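Local coordinates for protein (CD58) (PDB 1CCZ), which binds the T-cell adhesion receptor CD2 as the cell-surface glycoprotein CD58 (LFA-3), which has immunoglobulin-like domains, at residues T109-V114 and Q136-Y141; D119-L124 and L131-Q136. All coordinates share one frame; numbering follows the deposited sequence. Where two conformers were deposited one is given.

Interaction 1. Residues T109-V114 and Q136-Y141; sequences TLTCEV and QKTMSY. With NAG (2-acetamido-2-deoxy-beta-D-glucopyranose), chain D.
The hydroxyls of T111 and S140 share a hydrogen bond, T111 OG1 to S140 OG 2.8 Å, across an antiparallel non-hydrogen-bonded pair. In each residue the oxygen sits anti to the carbonyl carbon and beside the backbone N (chi1 -62° in T111, -67° in S140), which brings the two together over the gap between the strands. Beside this pair the T111 methyl CG2 rests against T138 OG1 at 3.6 Å.

This polar face is the looser one. A water spans its end, donating to E113 OE1 at 2.7 Å and also bonded to T138 OG1, while the E113 chain leads away from the neighbouring strand. At the other end T109 OG1, bonded to N107 OD1, accepts a weak bond from O6 of the attached NAG at 3.4 Å.

The opposite face is more tightly packed. L110, C112, M139 and Y141 share it; C112 is tied to C152 by a disulfide, M139 presses on L122 and L124, and Y141 touches L124 and L131. Between the strands themselves the grip is mainly backbone: L110 pairs with Y141 and C112 with M139 through reciprocal N-H to O bonds, and V114 N to K137 O (3.0 Å) adds one more. At this end of the pairing the extended K137 chain crosses V114, K137 CG to V114 CG1 3.9 Å, and carries NZ on to L115 O.

Two strands joined edge by edge, one bearing the cysteine that bridges to the opposite sheet, are the B-E pairing of an immunoglobulin sandwich, consistent with the C2-set family.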
loop_
_atom_site.group_PDB
_atom_site.type_symbol
_atom_site.label_atom_id
_atom_site.label_comp_id
_atom_site.label_asym_id
_atom_site.label_seq_id
_atom_site.Cartn_x
_atom_site.Cartn_y
_atom_site.Cartn_z
ATOM N N THR A 109 -7.189 -8.063 -30.460
ATOM C CA THR A 109 -7.390 -7.696 -29.066
ATOM C C THR A 109 -6.252 -8.200 -28.194
ATOM O O THR A 109 -5.951 -9.389 -28.182
ATOM C CB THR A 109 -8.677 -8.289 -28.510
ATOM O OG1 THR A 109 -9.780 -7.834 -29.296
ATOM C CG2 THR A 109 -8.865 -7.865 -27.052
ATOM N N LEU A 110 -5.648 -7.283 -27.458
ATOM C CA LEU A 110 -4.547 -7.564 -26.552
ATOM C C LEU A 110 -5.098 -7.492 -25.125
ATOM O O LEU A 110 -5.850 -6.579 -24.803
ATOM C CB LEU A 110 -3.477 -6.494 -26.767
ATOM C CG LEU A 110 -2.292 -6.117 -25.872
ATOM C CD1 LEU A 110 -2.626 -6.210 -24.407
ATOM C CD2 LEU A 110 -1.134 -6.996 -26.246
ATOM N N THR A 111 -4.749 -8.458 -24.279
ATOM C CA THR A 111 -5.202 -8.437 -22.891
ATOM C C THR A 111 -4.020 -8.494 -21.948
ATOM O O THR A 111 -3.040 -9.195 -22.206
ATOM C CB THR A 111 -6.093 -9.619 -22.544
ATOM O OG1 THR A 111 -7.269 -9.578 -23.349
ATOM C CG2 THR A 111 -6.483 -9.573 -21.060
ATOM N N CYS A 112 -4.114 -7.736 -20.861
ATOM C CA CYS A 112 -3.085 -7.720 -19.838
ATOM C C CYS A 112 -3.791 -8.103 -18.534
ATOM O O CYS A 112 -4.935 -7.716 -18.316
ATOM C CB CYS A 112 -2.466 -6.332 -19.696
ATOM S SG CYS A 112 -1.296 -6.320 -18.302
ATOM N N GLU A 113 -3.133 -8.876 -17.680
ATOM C CA GLU A 113 -3.737 -9.252 -16.412
ATOM C C GLU A 113 -2.657 -9.424 -15.366
ATOM O O GLU A 113 -1.475 -9.528 -15.690
ATOM C CB GLU A 113 -4.527 -10.534 -16.574
ATOM C CG GLU A 113 -3.671 -11.744 -16.847
ATOM C CD GLU A 113 -4.393 -13.033 -16.507
ATOM O OE1 GLU A 113 -5.515 -13.232 -17.004
ATOM O OE2 GLU A 113 -3.838 -13.845 -15.734
ATOM N N VAL A 114 -3.049 -9.432 -14.099
ATOM C CA VAL A 114 -2.077 -9.587 -13.030
ATOM C C VAL A 114 -2.831 -10.338 -11.955
ATOM O O VAL A 114 -4.004 -10.061 -11.717
ATOM C CB VAL A 114 -1.525 -8.197 -12.538
ATOM C CG1 VAL A 114 -2.623 -7.366 -11.882
ATOM C CG2 VAL A 114 -0.347 -8.407 -11.584
ATOM N N GLN A 136 -8.423 -2.508 -12.416
ATOM C CA GLN A 136 -8.913 -3.882 -12.502
ATOM C C GLN A 136 -7.699 -4.789 -12.655
ATOM O O GLN A 136 -6.602 -4.300 -12.919
ATOM C CB GLN A 136 -9.757 -4.065 -13.746
ATOM C CG GLN A 136 -11.137 -3.542 -13.673
ATOM C CD GLN A 136 -12.034 -4.272 -14.654
ATOM O OE1 GLN A 136 -13.234 -3.985 -14.747
ATOM N NE2 GLN A 136 -11.457 -5.227 -15.405
ATOM N N LYS A 137 -7.896 -6.102 -12.524
ATOM C CA LYS A 137 -6.772 -7.020 -12.669
ATOM C C LYS A 137 -6.699 -7.655 -14.060
ATOM O O LYS A 137 -5.879 -8.537 -14.333
ATOM C CB LYS A 137 -6.795 -8.063 -11.555
ATOM C CG LYS A 137 -6.190 -7.489 -10.288
ATOM C CD LYS A 137 -5.978 -8.578 -9.289
ATOM C CE LYS A 137 -5.405 -8.028 -8.031
ATOM N NZ LYS A 137 -5.258 -9.157 -7.103
ATOM N N THR A 138 -7.581 -7.202 -14.940
ATOM C CA THR A 138 -7.542 -7.625 -16.324
ATOM C C THR A 138 -7.975 -6.392 -17.126
ATOM O O THR A 138 -8.809 -5.598 -16.669
ATOM C CB THR A 138 -8.417 -8.852 -16.600
ATOM O OG1 THR A 138 -8.163 -9.295 -17.934
ATOM C CG2 THR A 138 -9.893 -8.542 -16.445
ATOM N N MET A 139 -7.364 -6.206 -18.290
ATOM C CA MET A 139 -7.640 -5.050 -19.145
ATOM C C MET A 139 -7.378 -5.452 -20.571
ATOM O O MET A 139 -6.343 -6.019 -20.857
ATOM C CB MET A 139 -6.695 -3.911 -18.784
ATOM C CG MET A 139 -6.799 -2.681 -19.689
ATOM S SD MET A 139 -5.818 -1.284 -19.024
ATOM C CE MET A 139 -4.190 -1.898 -19.307
ATOM N N SER A 140 -8.308 -5.164 -21.470
ATOM C CA SER A 140 -8.121 -5.519 -22.869
ATOM C C SER A 140 -8.043 -4.277 -23.730
ATOM O O SER A 140 -8.502 -3.208 -23.328
ATOM C CB SER A 140 -9.254 -6.412 -23.328
ATOM O OG SER A 140 -9.164 -7.660 -22.659
ATOM N N TYR A 141 -7.468 -4.412 -24.916
ATOM C CA TYR A 141 -7.314 -3.268 -25.797
ATOM C C TYR A 141 -7.261 -3.734 -27.239
ATOM O O TYR A 141 -6.536 -4.673 -27.568
ATOM C CB TYR A 141 -6.031 -2.509 -25.425
ATOM C CG TYR A 141 -5.590 -1.488 -26.446
ATOM C CD1 TYR A 141 -6.048 -0.164 -26.397
ATOM C CD2 TYR A 141 -4.703 -1.841 -27.463
ATOM C CE1 TYR A 141 -5.625 0.778 -27.343
ATOM C CE2 TYR A 141 -4.280 -0.915 -28.403
ATOM C CZ TYR A 141 -4.739 0.388 -28.342
ATOM O OH TYR A 141 -4.282 1.289 -29.282
HETATM C C1 NAG D . -12.075 -11.432 -29.647
HETATM C C2 NAG D . -11.460 -12.236 -28.492
HETATM C C3 NAG D . -12.376 -12.128 -27.278
HETATM C C4 NAG D . -12.636 -10.650 -26.932
HETATM C C5 NAG D . -13.094 -9.857 -28.164
HETATM C C6 NAG D . -13.134 -8.370 -27.885
HETATM C C7 NAG D . -12.029 -14.408 -29.502
HETATM C C8 NAG D . -11.609 -15.857 -29.740
HETATM N N2 NAG D . -11.187 -13.640 -28.805
HETATM O O3 NAG D . -11.763 -12.776 -26.172
HETATM O O4 NAG D . -13.634 -10.557 -25.923
HETATM O O5 NAG D . -12.181 -10.054 -29.263
HETATM O O6 NAG D . -13.199 -7.625 -29.090
HETATM O O7 NAG D . -13.100 -14.008 -29.963
HETATM O O HOH W 1 -7.397 -11.820 -18.306
#

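Interaction 2. Residues D119-L124 and L131-Q136; sequences DVELKL and LRSLRQ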
loop_
_atom_site.group_PDB
_atom_site.type_symbol
_atom_site.label_atom_id
_atom_site.label_comp_id
_atom_site.label_asym_id
_atom_site.label_seq_id
_atom_site.Cartn_x
_atom_site.Cartn_y
_atom_site.Cartn_z
ATOM N N ASP A 119 -5.921 -3.334 -4.674
ATOM C CA ASP A 119 -6.234 -2.059 -5.349
ATOM C C ASP A 119 -5.247 -1.771 -6.466
ATOM O O ASP A 119 -4.571 -0.739 -6.507
ATOM C CB ASP A 119 -6.222 -0.883 -4.364
ATOM C CG ASP A 119 -7.264 0.176 -4.709
ATOM O OD1 ASP A 119 -8.204 -0.116 -5.488
ATOM O OD2 ASP A 119 -7.137 1.302 -4.194
ATOM N N VAL A 120 -5.190 -2.712 -7.384
ATOM C CA VAL A 120 -4.292 -2.644 -8.499
ATOM C C VAL A 120 -4.880 -1.869 -9.676
ATOM O O VAL A 120 -6.085 -1.866 -9.917
ATOM C CB VAL A 120 -3.950 -4.088 -8.954
ATOM C CG1 VAL A 120 -3.065 -4.082 -10.195
ATOM C CG2 VAL A 120 -3.274 -4.820 -7.819
ATOM N N GLU A 121 -3.992 -1.212 -10.403
ATOM C CA GLU A 121 -4.340 -0.495 -11.605
ATOM C C GLU A 121 -3.385 -1.066 -12.667
ATOM O O GLU A 121 -2.193 -1.234 -12.407
ATOM C CB GLU A 121 -4.062 0.989 -11.419
ATOM C CG GLU A 121 -4.551 1.852 -12.537
ATOM C CD GLU A 121 -4.530 3.329 -12.170
ATOM O OE1 GLU A 121 -5.397 3.767 -11.358
ATOM O OE2 GLU A 121 -3.641 4.044 -12.693
ATOM N N LEU A 122 -3.907 -1.387 -13.842
ATOM C CA LEU A 122 -3.082 -1.875 -14.941
ATOM C C LEU A 122 -2.945 -0.683 -15.894
ATOM O O LEU A 122 -3.930 0.027 -16.159
ATOM C CB LEU A 122 -3.772 -3.036 -15.658
ATOM C CG LEU A 122 -3.787 -4.369 -14.897
ATOM C CD1 LEU A 122 -4.531 -5.410 -15.726
ATOM C CD2 LEU A 122 -2.350 -4.825 -14.597
ATOM N N LYS A 123 -1.734 -0.445 -16.389
ATOM C CA LYS A 123 -1.488 0.657 -17.310
ATOM C C LYS A 123 -0.853 0.086 -18.573
ATOM O O LYS A 123 0.093 -0.697 -18.487
ATOM C CB LYS A 123 -0.556 1.658 -16.658
ATOM C CG LYS A 123 -1.117 2.214 -15.381
ATOM C CD LYS A 123 -0.095 3.087 -14.724
ATOM C CE LYS A 123 -0.598 4.508 -14.615
ATOM N NZ LYS A 123 -1.074 4.846 -13.224
ATOM N N LEU A 124 -1.377 0.458 -19.740
ATOM C CA LEU A 124 -0.848 -0.061 -20.997
ATOM C C LEU A 124 -0.147 1.003 -21.832
ATOM O O LEU A 124 -0.629 2.137 -21.954
ATOM C CB LEU A 124 -1.972 -0.692 -21.808
ATOM C CG LEU A 124 -1.581 -1.440 -23.080
ATOM C CD1 LEU A 124 -0.799 -2.689 -22.749
ATOM C CD2 LEU A 124 -2.844 -1.790 -23.846
ATOM N N LEU A 131 -1.621 4.263 -23.483
ATOM C CA LEU A 131 -2.913 4.016 -24.133
ATOM C C LEU A 131 -4.125 3.984 -23.218
ATOM O O LEU A 131 -5.187 4.475 -23.581
ATOM C CB LEU A 131 -2.863 2.705 -24.932
ATOM C CG LEU A 131 -1.767 2.586 -26.008
ATOM C CD1 LEU A 131 -1.756 1.170 -26.584
ATOM C CD2 LEU A 131 -2.025 3.588 -27.113
ATOM N N ARG A 132 -3.977 3.363 -22.052
ATOM C CA ARG A 132 -5.066 3.287 -21.090
ATOM C C ARG A 132 -4.665 2.757 -19.717
ATOM O O ARG A 132 -3.588 2.207 -19.547
ATOM C CB ARG A 132 -6.258 2.495 -21.668
ATOM C CG ARG A 132 -6.094 1.020 -21.976
ATOM C CD ARG A 132 -7.491 0.442 -22.340
ATOM N NE ARG A 132 -8.450 0.723 -21.246
ATOM C CZ ARG A 132 -9.442 -0.067 -20.821
ATOM N NH1 ARG A 132 -9.700 -1.255 -21.345
ATOM N NH2 ARG A 132 -10.195 0.348 -19.833
ATOM N N SER A 133 -5.522 3.014 -18.728
ATOM C CA SER A 133 -5.343 2.577 -17.342
ATOM C C SER A 133 -6.704 2.082 -16.882
ATOM O O SER A 133 -7.734 2.616 -17.286
ATOM C CB SER A 133 -4.919 3.727 -16.449
ATOM O OG SER A 133 -3.628 4.175 -16.794
ATOM N N LEU A 134 -6.713 1.042 -16.062
ATOM C CA LEU A 134 -7.957 0.487 -15.553
ATOM C C LEU A 134 -7.707 -0.051 -14.154
ATOM O O LEU A 134 -6.727 -0.755 -13.915
ATOM C CB LEU A 134 -8.439 -0.636 -16.467
ATOM C CG LEU A 134 -9.839 -1.166 -16.203
ATOM C CD1 LEU A 134 -10.894 -0.085 -16.476
ATOM C CD2 LEU A 134 -10.062 -2.368 -17.087
ATOM N N ARG A 135 -8.577 0.317 -13.218
ATOM C CA ARG A 135 -8.458 -0.140 -11.837
ATOM C C ARG A 135 -9.100 -1.539 -11.811
ATOM O O ARG A 135 -10.189 -1.730 -11.289
ATOM C CB ARG A 135 -9.197 0.842 -10.921
ATOM C CG ARG A 135 -9.071 0.571 -9.436
ATOM C CD ARG A 135 -8.531 1.787 -8.680
ATOM N NE ARG A 135 -7.135 1.587 -8.290
ATOM C CZ ARG A 135 -6.247 2.561 -8.097
ATOM N NH1 ARG A 135 -6.589 3.833 -8.252
ATOM N NH2 ARG A 135 -5.000 2.258 -7.758
ATOM N N GLN A 136 -8.423 -2.508 -12.416
ATOM C CA GLN A 136 -8.913 -3.882 -12.502
ATOM C C GLN A 136 -7.699 -4.789 -12.655
ATOM O O GLN A 136 -6.602 -4.300 -12.919
ATOM C CB GLN A 136 -9.757 -4.065 -13.746
ATOM C CG GLN A 136 -11.137 -3.542 -13.673
ATOM C CD GLN A 136 -12.034 -4.272 -14.654
ATOM O OE1 GLN A 136 -13.234 -3.985 -14.747
ATOM N NE2 GLN A 136 -11.457 -5.227 -15.405
#
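R135 lays its guanidinium against E121, whose OE1 stands over one face, offset toward the rim. This is a salt bridge, E121 OE1 to R135 NH1 3.3 Å. D119 makes a second in one of its two conformers, so less certainly, with OD2 over the opposite face and D119 OD1 3.4 Å from R135 NE. Both bridging oxygens stand well out of the guanidinium plane, so these are attractions of charge with no N-H aimed at them. The directed bond goes to the backbone instead: R135 NH2 donates to D119 O at 3.3 Å, from 45° above that carbonyl's plane. Bends in the R135 chain at chi2 (125°), which places CD, and chi3 (-105°), which places NE, fold it back over the neighbouring segment.

One shell out, K123 NZ grips the other carboxylate oxygen, E121 OE2, at 2.7 Å, completing a four-residue charge network in which D119's part holds for that one conformer. The same bent lysine passes S133, K123 CG lying 3.5 Å from S133 OG.

Beneath these side chains runs the C-C' hairpin of an immunoglobulin domain, strands 121-126 and 129-134. L122 and L134 exchange backbone bonds in both directions. Near the turn, L131 and R132 both face L124 in a classic beta bulge: L124 N donates to R132 O, and L131 N to L124 O at 2.8 Å. There the leucines touch through L124 CD2 and L131 CD1, 4.2 Å apart.

At the opposite end R135 centres an inverse gamma turn that leads the chain off the hairpin. Q136 O is brought to 3.4 Å from L122 CG, buried there without a polar partner in the model. Behind L122 stand C152 and A154 of strand 150-156, and backbone bonds between E121 and V155 and between K123 and K153 fix the hairpin to that strand.

Interactions 1 and 2 belong to the same immunoglobulin-like domain, their centres about 8 Å apart, one in each sheet of the sandwich. Along the chain interaction 2 is nested inside interaction 1: strand 109-113 leads to 121-126, the hairpin returns through 129-134, and Q136, shared by both, lies on the crossing to strand 138-142 in the first sheet. In the interior L122 CD1 packs on C112 O at 3.5 Å. Elsewhere L131 CD1 touches Y141 CZ, and R132 NH1 probably bonds to S140 O. Each interaction holds one sheet; this packing, the crossing at Q136 and the C112-C152 disulfide join the two.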